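Side-chain contacts in beta-galactosidase (Bacillus circulans, PDB 4MAD), which probably hydrolyses terminal non-reducing beta-D-galactose residues from beta-D-galactosides, as a member of glycoside hydrolase family 35: residues V422-G426 and E427-I431; K472-T475 and E476-L480; L559-A563 and P564-E568. All coordinates share one frame; numbering follows the deposited sequence.

Contact 1 of 3, residues V422-G426 and E427-I431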
ATOM      1  N   VAL A 422      -2.760  -9.033  25.092  1.00 15.35           N
ATOM      2  CA  VAL A 422      -3.341  -8.674  26.330  1.00 15.84           C
ATOM      3  C   VAL A 422      -2.469  -9.080  27.532  1.00 15.47           C
ATOM      4  O   VAL A 422      -2.001 -10.134  27.602  1.00 16.49           O
ATOM      5  CB  VAL A 422      -4.731  -9.325  26.474  1.00 16.83           C
ATOM      6  CG1 VAL A 422      -5.417  -8.869  27.681  1.00 19.13           C
ATOM      7  CG2 VAL A 422      -5.537  -9.047  25.298  1.00 12.04           C
ATOM      8  N   TYR A 423      -2.321  -8.143  28.451  1.00 16.57           N
ATOM      9  CA  TYR A 423      -1.545  -8.249  29.662  1.00 16.09           C
ATOM     10  C   TYR A 423      -2.369  -7.798  30.871  1.00 18.98           C
ATOM     11  O   TYR A 423      -3.039  -6.799  30.808  1.00 18.42           O
ATOM     12  CB  TYR A 423      -0.265  -7.404  29.580  1.00 17.30           C
ATOM     13  CG  TYR A 423       0.538  -7.705  28.318  1.00 15.38           C
ATOM     14  CD1 TYR A 423       1.549  -8.637  28.322  1.00 22.31           C
ATOM     15  CD2 TYR A 423       0.224  -7.112  27.119  1.00 19.95           C
ATOM     16  CE1 TYR A 423       2.232  -8.940  27.173  1.00 18.79           C
ATOM     17  CE2 TYR A 423       0.908  -7.388  25.988  1.00 18.05           C
ATOM     18  CZ  TYR A 423       1.908  -8.312  26.009  1.00 19.28           C
ATOM     19  OH  TYR A 423       2.556  -8.583  24.871  1.00 20.05           O
ATOM     20  N   VAL A 424      -2.255  -8.554  31.944  1.00 17.58           N
ATOM     21  CA  VAL A 424      -2.876  -8.217  33.190  1.00 18.52           C
ATOM     22  C   VAL A 424      -1.775  -8.214  34.258  1.00 19.85           C
ATOM     23  O   VAL A 424      -1.121  -9.177  34.435  1.00 20.46           O
ATOM     24  CB  VAL A 424      -3.941  -9.256  33.559  1.00 17.80           C
ATOM     25  CG1 VAL A 424      -4.353  -9.075  34.932  1.00 24.85           C
ATOM     26  CG2 VAL A 424      -5.119  -9.164  32.640  1.00 17.51           C
ATOM     27  N   ASN A 425      -1.578  -7.086  34.909  1.00 19.03           N
ATOM     28  CA  ASN A 425      -0.601  -6.947  35.971  1.00 22.27           C
ATOM     29  C   ASN A 425       0.782  -7.404  35.480  1.00 24.50           C
ATOM     30  O   ASN A 425       1.510  -8.002  36.184  1.00 22.92           O
ATOM     31  CB  ASN A 425      -1.018  -7.710  37.204  1.00 24.41           C
ATOM     32  CG  ASN A 425      -2.050  -6.985  38.006  1.00 24.73           C
ATOM     33  OD1 ASN A 425      -2.087  -5.805  38.010  1.00 19.47           O
ATOM     34  ND2 ASN A 425      -2.871  -7.717  38.681  1.00 23.50           N
ATOM     35  N   GLY A 426       1.074  -7.089  34.249  1.00 24.91           N
ATOM     36  CA  GLY A 426       2.379  -7.315  33.718  1.00 27.90           C
ATOM     37  C   GLY A 426       2.642  -8.739  33.294  1.00 27.59           C
ATOM     38  O   GLY A 426       3.751  -9.076  32.950  1.00 29.45           O
ATOM     39  N   GLU A 427       1.607  -9.551  33.284  1.00 24.90           N
ATOM     40  CA  GLU A 427       1.665 -10.909  32.824  1.00 25.55           C
ATOM     41  C   GLU A 427       0.906 -11.067  31.516  1.00 23.26           C
ATOM     42  O   GLU A 427      -0.109 -10.531  31.374  1.00 23.20           O
ATOM     43  CB  GLU A 427       0.995 -11.834  33.814  1.00 27.87           C
ATOM     44  CG  GLU A 427       1.667 -12.032  35.125  1.00 37.57           C
ATOM     45  CD  GLU A 427       0.947 -13.111  35.940  1.00 53.37           C
ATOM     46  OE1 GLU A 427      -0.032 -12.805  36.619  1.00 53.66           O
ATOM     47  OE2 GLU A 427       1.347 -14.279  35.862  1.00 55.46           O
ATOM     48  N   TYR A 428       1.397 -11.853  30.602  1.00 21.97           N
ATOM     49  CA  TYR A 428       0.744 -12.036  29.336  1.00 21.60           C
ATOM     50  C   TYR A 428      -0.377 -12.976  29.483  1.00 24.78           C
ATOM     51  O   TYR A 428      -0.199 -14.001  30.037  1.00 24.71           O
ATOM     52  CB  TYR A 428       1.719 -12.668  28.368  1.00 22.09           C
ATOM     53  CG  TYR A 428       1.208 -13.023  26.988  1.00 20.21           C
ATOM     54  CD1 TYR A 428       0.883 -12.060  26.080  1.00 22.19           C
ATOM     55  CD2 TYR A 428       1.079 -14.312  26.596  1.00 25.81           C
ATOM     56  CE1 TYR A 428       0.428 -12.343  24.853  1.00 20.26           C
ATOM     57  CE2 TYR A 428       0.629 -14.617  25.318  1.00 27.58           C
ATOM     58  CZ  TYR A 428       0.317 -13.622  24.452  1.00 23.46           C
ATOM     59  OH  TYR A 428      -0.126 -13.871  23.187  1.00 24.35           O
ATOM     60  N   VAL A 429      -1.501 -12.642  28.917  1.00 22.28           N
ATOM     61  CA  VAL A 429      -2.628 -13.516  28.953  1.00 24.68           C
ATOM     62  C   VAL A 429      -3.067 -14.055  27.581  1.00 27.46           C
ATOM     63  O   VAL A 429      -3.618 -15.116  27.510  1.00 28.61           O
ATOM     64  CB  VAL A 429      -3.835 -12.816  29.601  1.00 20.00           C
ATOM     65  CG1 VAL A 429      -3.542 -12.487  31.057  1.00 20.00           C
ATOM     66  CG2 VAL A 429      -4.203 -11.560  28.826  1.00 20.00           C
ATOM     67  N   GLY A 430      -2.766 -13.413  26.529  1.00 21.53           N
ATOM     68  CA  GLY A 430      -3.088 -13.952  25.230  1.00 23.91           C
ATOM     69  C   GLY A 430      -3.298 -12.934  24.150  1.00 22.74           C
ATOM     70  O   GLY A 430      -3.023 -11.804  24.332  1.00 19.27           O
ATOM     71  N   ILE A 431      -3.807 -13.384  23.015  1.00 21.49           N
ATOM     72  CA  ILE A 431      -4.089 -12.478  21.927  1.00 23.58           C
ATOM     73  C   ILE A 431      -5.551 -12.520  21.555  1.00 22.24           C
ATOM     74  O   ILE A 431      -6.180 -13.523  21.667  1.00 22.35           O
ATOM     75  CB  ILE A 431      -3.318 -12.810  20.671  1.00 24.02           C
ATOM     76  CG1 ILE A 431      -3.618 -14.203  20.264  1.00 31.11           C
ATOM     77  CG2 ILE A 431      -1.871 -12.722  20.885  1.00 27.39           C
ATOM     78  CD1 ILE A 431      -2.632 -14.725  19.280  1.00 42.49           C
TER
HETATM   79  O   HOH W   1      -2.066 -11.262  35.926  1.00 34.11           O
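Y423 and Y428 meet as a non-hydrogen-bonded pair on one face of a beta hairpin, whose strands are joined by a two-residue type I' turn. The Y423 ring lies beside Y428 because its CG is anti to its own carbonyl carbon (chi1 -52°). Its CB sits 3.6 Å from E427 O, and further along CD1 comes 3.6 Å from Y428 CA. CE1 then reaches the edge of the second ring, 3.6 Å from Y428 CD1. CZ and OH continue past that same carbon, and the hydroxyl finds its polar partner outside the hairpin, in a hydrogen bond with N511 O. The two ring planes are inclined at 56°. Tyrosine suits this place: its ring packs against Y428 and F512 while its OH still meets a backbone acceptor.

N425 and G426 form the turn, and both have positive phi, the backbone shape that an Asn-Gly pair adopts readily. Paired bonds between V424 and E427 close it. Further along, V429 and G430 both face V422 in a classic beta bulge, where V422 N donates to G430 O at 2.9 Å. A CB on G430 would jam against the carbonyl O of V429; the N of G430 lies 3.6 Å above the plane of the Y428 ring, over its centre. On the opposite face, V424 CG2 packs against V429 CG1 at 4.0 Å; V422 and V429 both lean on L441 of strand 440-445. At the turn, one water donates both to V424 O at 2.7 Å and to E427 OE1 at 2.6 Å.

Contact 2 of 3, residues K472-T475 and E476-L480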
ATOM      1  N   LYS A 472      -9.308   1.646  13.264  1.00 16.94           N
ATOM      2  CA  LYS A 472      -8.304   0.797  13.825  1.00 17.24           C
ATOM      3  C   LYS A 472      -8.070   1.054  15.346  1.00 20.24           C
ATOM      4  O   LYS A 472      -8.355   2.118  15.856  1.00 20.19           O
ATOM      5  CB  LYS A 472      -7.045   0.904  12.983  1.00 16.75           C
ATOM      6  CG  LYS A 472      -7.276   0.603  11.552  1.00 13.83           C
ATOM      7  CD  LYS A 472      -7.672  -0.776  11.384  1.00 14.71           C
ATOM      8  CE  LYS A 472      -7.150  -1.368  10.089  1.00 17.95           C
ATOM      9  NZ  LYS A 472      -7.723  -2.609   9.739  1.00 15.88           N
ATOM     10  N   GLY A 473      -7.590   0.041  16.042  1.00 17.95           N
ATOM     11  CA  GLY A 473      -7.529   0.036  17.485  1.00 16.56           C
ATOM     12  C   GLY A 473      -8.676  -0.764  18.034  1.00 17.66           C
ATOM     13  O   GLY A 473      -8.930  -1.835  17.600  1.00 17.51           O
ATOM     14  N   ILE A 474      -9.322  -0.196  19.031  1.00 17.07           N
ATOM     15  CA  ILE A 474     -10.495  -0.770  19.640  1.00 16.91           C
ATOM     16  C   ILE A 474     -11.626   0.146  19.240  1.00 18.50           C
ATOM     17  O   ILE A 474     -11.608   1.286  19.537  1.00 18.98           O
ATOM     18  CB  ILE A 474     -10.317  -0.820  21.152  1.00 16.56           C
ATOM     19  CG1 ILE A 474      -9.217  -1.790  21.477  1.00 17.40           C
ATOM     20  CG2 ILE A 474     -11.551  -1.207  21.812  1.00 16.93           C
ATOM     21  CD1 ILE A 474      -8.712  -1.723  22.750  1.00 20.48           C
ATOM     22  N   THR A 475     -12.547  -0.378  18.467  1.00 17.54           N
ATOM     23  CA  THR A 475     -13.644   0.404  17.958  1.00 20.46           C
ATOM     24  C   THR A 475     -14.674   0.939  18.950  1.00 22.35           C
ATOM     25  O   THR A 475     -15.054   2.053  18.844  1.00 22.14           O
ATOM     26  CB  THR A 475     -14.355  -0.320  16.823  1.00 22.55           C
ATOM     27  OG1 THR A 475     -14.881  -1.535  17.298  1.00 18.76           O
ATOM     28  CG2 THR A 475     -13.386  -0.587  15.740  1.00 24.11           C
ATOM     29  N   GLU A 476     -15.132   0.115  19.883  1.00 22.66           N
ATOM     30  CA  GLU A 476     -16.172   0.531  20.813  1.00 22.50           C
ATOM     31  C   GLU A 476     -15.837   0.469  22.306  1.00 21.94           C
ATOM     32  O   GLU A 476     -16.144   1.355  23.054  1.00 21.89           O
ATOM     33  CB  GLU A 476     -17.393  -0.336  20.570  1.00 21.32           C
ATOM     34  CG  GLU A 476     -18.045  -0.136  19.243  1.00 25.76           C
ATOM     35  CD  GLU A 476     -19.128  -1.160  18.914  1.00 33.66           C
ATOM     36  OE1 GLU A 476     -19.977  -1.445  19.743  1.00 30.26           O
ATOM     37  OE2 GLU A 476     -19.075  -1.682  17.819  1.00 33.01           O
ATOM     38  N   GLY A 477     -15.322  -0.662  22.721  1.00 19.14           N
ATOM     39  CA  GLY A 477     -15.113  -0.902  24.131  1.00 18.15           C
ATOM     40  C   GLY A 477     -14.348  -2.162  24.454  1.00 16.68           C
ATOM     41  O   GLY A 477     -14.108  -2.972  23.594  1.00 17.54           O
ATOM     42  N   VAL A 478     -13.994  -2.296  25.723  1.00 17.93           N
ATOM     43  CA  VAL A 478     -13.471  -3.527  26.282  1.00 16.81           C
ATOM     44  C   VAL A 478     -14.300  -3.918  27.494  1.00 18.62           C
ATOM     45  O   VAL A 478     -14.589  -3.108  28.284  1.00 17.22           O
ATOM     46  CB  VAL A 478     -12.037  -3.362  26.705  1.00 18.71           C
ATOM     47  CG1 VAL A 478     -11.491  -4.616  27.212  1.00 16.72           C
ATOM     48  CG2 VAL A 478     -11.205  -2.820  25.586  1.00 17.85           C
ATOM     49  N   ARG A 479     -14.698  -5.159  27.595  1.00 17.73           N
ATOM     50  CA  ARG A 479     -15.558  -5.531  28.698  1.00 19.53           C
ATOM     51  C   ARG A 479     -15.204  -6.846  29.344  1.00 19.27           C
ATOM     52  O   ARG A 479     -14.659  -7.691  28.721  1.00 18.97           O
ATOM     53  CB  ARG A 479     -17.018  -5.530  28.295  1.00 18.33           C
ATOM     54  CG  ARG A 479     -17.369  -6.420  27.210  1.00 19.17           C
ATOM     55  CD  ARG A 479     -18.751  -6.108  26.650  1.00 19.32           C
ATOM     56  NE  ARG A 479     -18.982  -6.585  25.305  1.00 21.04           N
ATOM     57  CZ  ARG A 479     -19.395  -7.796  24.976  1.00 21.85           C
ATOM     58  NH1 ARG A 479     -19.619  -8.720  25.874  1.00 24.21           N
ATOM     59  NH2 ARG A 479     -19.582  -8.100  23.729  1.00 19.34           N
ATOM     60  N   LEU A 480     -15.561  -6.953  30.610  1.00 18.50           N
ATOM     61  CA  LEU A 480     -15.455  -8.181  31.332  1.00 18.51           C
ATOM     62  C   LEU A 480     -16.890  -8.653  31.522  1.00 19.78           C
ATOM     63  O   LEU A 480     -17.664  -7.986  32.120  1.00 17.06           O
ATOM     64  CB  LEU A 480     -14.815  -7.888  32.677  1.00 18.43           C
ATOM     65  CG  LEU A 480     -13.380  -7.380  32.632  1.00 16.81           C
ATOM     66  CD1 LEU A 480     -12.961  -6.871  33.903  1.00 16.64           C
ATOM     67  CD2 LEU A 480     -12.401  -8.391  32.141  1.00 20.14           C
TER
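I474 and V478 turn their side chains across each other at about a right angle, two branched aliphatic groups four residues apart on either side of a corner in the chain. I474 points toward the following residues, and its two branches share the work. The longer one, with CG1 anti to the carbonyl carbon (chi1 -66°), extends to CD1, which touches V478 CG2 at 3.9 Å. The shorter one, CG2, lies anti to the backbone N, over the bend itself, 3.6 Å from G477 O. V478 meets both with a single methyl: its CG2 is also 4.1 Å from I474 CG2, whereas CG1 takes no part. Isoleucine suits the inside of such a corner, since one branch can fill the angle of the backbone while the other reaches the next strand segment. I474 is buried and also packs on V413 of the neighbouring strand 409-417.

T475 and E476, at the corner, have side chains that cross obliquely, and T475 OG1 stands 4.0 Å from E476 CG. Their polar ends find partners on strand 409-417 rather than in each other. T475 OG1 is hydrogen-bonded with D415 N, a good use for a short hydroxyl beside a backbone amide. E476 extends beyond CG, which carries OE1 to the NE2 of Q414; the OE1 of the same amide accepts from R479 NE, so one glutamine joins two charged side chains. The nearly fully extended backbone at G477, where the corner passes into the strand, is one that glycine adopts easily. E476 and G477 both face Q414, the signature of a classic beta bulge, here at the bend of strand 473-480 in an antiparallel sheet of the first all-beta domain.

Contact 3 of 3, residues L559-A563 and P564-E568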
ATOM      1  N   LEU A 559      12.813  -9.286   3.982  1.00 17.19           N
ATOM      2  CA  LEU A 559      12.511  -7.910   3.731  1.00 16.48           C
ATOM      3  C   LEU A 559      13.619  -7.301   2.873  1.00 16.71           C
ATOM      4  O   LEU A 559      14.702  -7.373   3.236  1.00 17.17           O
ATOM      5  CB  LEU A 559      12.378  -7.079   5.020  1.00 15.47           C
ATOM      6  CG  LEU A 559      11.116  -7.184   5.859  1.00 19.38           C
ATOM      7  CD1 LEU A 559      11.158  -6.458   7.200  1.00 17.15           C
ATOM      8  CD2 LEU A 559       9.918  -6.855   5.095  1.00 21.33           C
ATOM      9  N   TYR A 560      13.239  -6.662   1.792  1.00 15.73           N
ATOM     10  CA  TYR A 560      14.149  -5.975   0.909  1.00 15.42           C
ATOM     11  C   TYR A 560      14.660  -4.725   1.549  1.00 16.40           C
ATOM     12  O   TYR A 560      13.932  -3.952   2.038  1.00 17.78           O
ATOM     13  CB  TYR A 560      13.467  -5.701  -0.423  1.00 14.68           C
ATOM     14  CG  TYR A 560      14.045  -4.702  -1.390  1.00 15.31           C
ATOM     15  CD1 TYR A 560      15.308  -4.807  -1.870  1.00 19.32           C
ATOM     16  CD2 TYR A 560      13.280  -3.695  -1.852  1.00 22.10           C
ATOM     17  CE1 TYR A 560      15.779  -3.930  -2.738  1.00 18.10           C
ATOM     18  CE2 TYR A 560      13.742  -2.798  -2.707  1.00 21.62           C
ATOM     19  CZ  TYR A 560      15.006  -2.925  -3.165  1.00 25.09           C
ATOM     20  OH  TYR A 560      15.453  -2.017  -4.027  1.00 28.44           O
ATOM     21  N   VAL A 561      15.964  -4.586   1.480  1.00 16.31           N
ATOM     22  CA  VAL A 561      16.662  -3.417   1.881  1.00 17.49           C
ATOM     23  C   VAL A 561      17.315  -2.718   0.685  1.00 16.27           C
ATOM     24  O   VAL A 561      18.313  -3.131   0.234  1.00 17.53           O
ATOM     25  CB  VAL A 561      17.773  -3.790   2.848  1.00 16.32           C
ATOM     26  CG1 VAL A 561      18.436  -2.579   3.376  1.00 17.86           C
ATOM     27  CG2 VAL A 561      17.300  -4.671   3.919  1.00 20.39           C
ATOM     28  N   PRO A 562      16.754  -1.639   0.221  1.00 18.79           N
ATOM     29  CA  PRO A 562      17.373  -0.874  -0.834  1.00 19.41           C
ATOM     30  C   PRO A 562      18.717  -0.290  -0.400  1.00 20.99           C
ATOM     31  O   PRO A 562      18.835   0.176   0.678  1.00 19.70           O
ATOM     32  CB  PRO A 562      16.378   0.262  -1.067  1.00 21.34           C
ATOM     33  CG  PRO A 562      15.159  -0.198  -0.537  1.00 21.43           C
ATOM     34  CD  PRO A 562      15.467  -1.069   0.585  1.00 16.43           C
ATOM     35  N   ALA A 563      19.667  -0.224  -1.306  1.00 19.36           N
ATOM     36  CA  ALA A 563      20.970   0.251  -0.920  1.00 21.42           C
ATOM     37  C   ALA A 563      20.952   1.648  -0.292  1.00 20.08           C
ATOM     38  O   ALA A 563      21.726   1.911   0.586  1.00 22.84           O
ATOM     39  CB  ALA A 563      21.866   0.233  -2.067  1.00 19.13           C
ATOM     40  N   PRO A 564      20.080   2.527  -0.737  1.00 20.81           N
ATOM     41  CA  PRO A 564      20.080   3.906  -0.235  1.00 22.01           C
ATOM     42  C   PRO A 564      19.796   4.037   1.244  1.00 21.92           C
ATOM     43  O   PRO A 564      20.109   5.022   1.815  1.00 19.12           O
ATOM     44  CB  PRO A 564      19.000   4.546  -1.041  1.00 22.18           C
ATOM     45  CG  PRO A 564      19.116   3.872  -2.350  1.00 20.36           C
ATOM     46  CD  PRO A 564      19.350   2.448  -2.001  1.00 20.39           C
ATOM     47  N   PHE A 565      19.134   3.042   1.800  1.00 18.18           N
ATOM     48  CA  PHE A 565      18.881   2.938   3.198  1.00 19.75           C
ATOM     49  C   PHE A 565      20.181   2.717   4.021  1.00 20.43           C
ATOM     50  O   PHE A 565      20.231   3.000   5.164  1.00 22.15           O
ATOM     51  CB  PHE A 565      17.877   1.835   3.448  1.00 19.16           C
ATOM     52  CG  PHE A 565      16.441   2.182   3.073  1.00 20.27           C
ATOM     53  CD1 PHE A 565      16.104   3.377   2.514  1.00 18.83           C
ATOM     54  CD2 PHE A 565      15.438   1.281   3.293  1.00 16.54           C
ATOM     55  CE1 PHE A 565      14.826   3.645   2.189  1.00 21.50           C
ATOM     56  CE2 PHE A 565      14.188   1.562   2.990  1.00 18.74           C
ATOM     57  CZ  PHE A 565      13.874   2.736   2.422  1.00 22.38           C
ATOM     58  N   LEU A 566      21.158   2.090   3.396  1.00 19.44           N
ATOM     59  CA  LEU A 566      22.474   1.799   3.939  1.00 19.58           C
ATOM     60  C   LEU A 566      23.542   2.903   3.738  1.00 23.26           C
ATOM     61  O   LEU A 566      23.397   3.761   2.924  1.00 22.32           O
ATOM     62  CB  LEU A 566      23.014   0.504   3.349  1.00 20.26           C
ATOM     63  CG  LEU A 566      22.272  -0.808   3.621  1.00 21.01           C
ATOM     64  CD1 LEU A 566      22.764  -1.988   2.861  1.00 19.81           C
ATOM     65  CD2 LEU A 566      22.251  -1.072   5.050  1.00 24.38           C
ATOM     66  N   GLN A 567      24.577   2.823   4.552  1.00 23.28           N
ATOM     67  CA  GLN A 567      25.721   3.688   4.448  1.00 25.76           C
ATOM     68  C   GLN A 567      26.993   2.937   4.744  1.00 24.80           C
ATOM     69  O   GLN A 567      26.995   1.925   5.395  1.00 23.20           O
ATOM     70  CB  GLN A 567      25.600   4.891   5.350  1.00 27.97           C
ATOM     71  CG  GLN A 567      25.687   4.600   6.804  1.00 32.75           C
ATOM     72  CD  GLN A 567      25.194   5.771   7.620  1.00 42.52           C
ATOM     73  OE1 GLN A 567      24.082   6.210   7.448  1.00 48.78           O
ATOM     74  NE2 GLN A 567      26.013   6.282   8.471  1.00 36.50           N
ATOM     75  N   GLU A 568      28.086   3.455   4.223  1.00 25.88           N
ATOM     76  CA  GLU A 568      29.363   2.847   4.502  1.00 27.57           C
ATOM     77  C   GLU A 568      29.636   2.966   5.947  1.00 25.68           C
ATOM     78  O   GLU A 568      29.418   3.966   6.505  1.00 27.21           O
ATOM     79  CB  GLU A 568      30.481   3.522   3.718  1.00 31.72           C
ATOM     80  CG  GLU A 568      30.667   2.874   2.372  1.00 38.71           C
ATOM     81  CD  GLU A 568      31.403   3.731   1.357  1.00 52.20           C
ATOM     82  OE1 GLU A 568      32.205   4.583   1.759  1.00 50.44           O
ATOM     83  OE2 GLU A 568      31.171   3.520   0.153  1.00 52.32           O
TER
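P562 lies over one face of the F565 ring, its CG 4.2 Å from the ring centroid and 18° off the normal, a CH-pi contact displaced toward the rim. P562 CD also approaches F565 CD2, at 3.6 Å. H545, from strand 545-551, stacks on the same phenylalanine ring. The residues form a short 3-10 turn that leads away from an outer strand of the galactose-binding domain. A chi2 of 2° brings the CA-CB bond of F565 close to its ring plane, and with this twist the flat side is turned to the proline. With an alanine here, P562 and H545 are likely to lose their aromatic partner, leaving a gap where the ring had packed.

Proline suits the place of P564, because its N, which has no hydrogen, falls in the first turn of the 3-10 segment, where no donor is needed. The amides that follow do donate: F565 N to P562 O at 3.1 Å and L566 N to A563 O at 2.9 Å, each from well above the carbonyl plane. A563 N is held by D527 OD1. L566 turns back inward, and its CG rests 4.2 Å from V561 CG1.

Overall arrangement
The three contacts follow one another along the chain and never touch. Contacts 1 and 2 share the first all-beta domain, their centres about 16 Å apart, but belong to different sheets: the first lies at the edge of a six-stranded sheet, the second on strand 473-480 of a four-stranded one. Contact 3 stands apart in the galactose-binding domain, about 36 and 38 Å centre to centre from the others. Contact 2 is the buried one, its side-chain packing mainly aliphatic and its segments not hydrogen-bonded to each other; contacts 1 and 3 are partly buried, and both combine aromatic packing with backbone hydrogen bonds, antiparallel across a hairpin in one and helical in the other. Beta bulges occur in contacts 1 and 2.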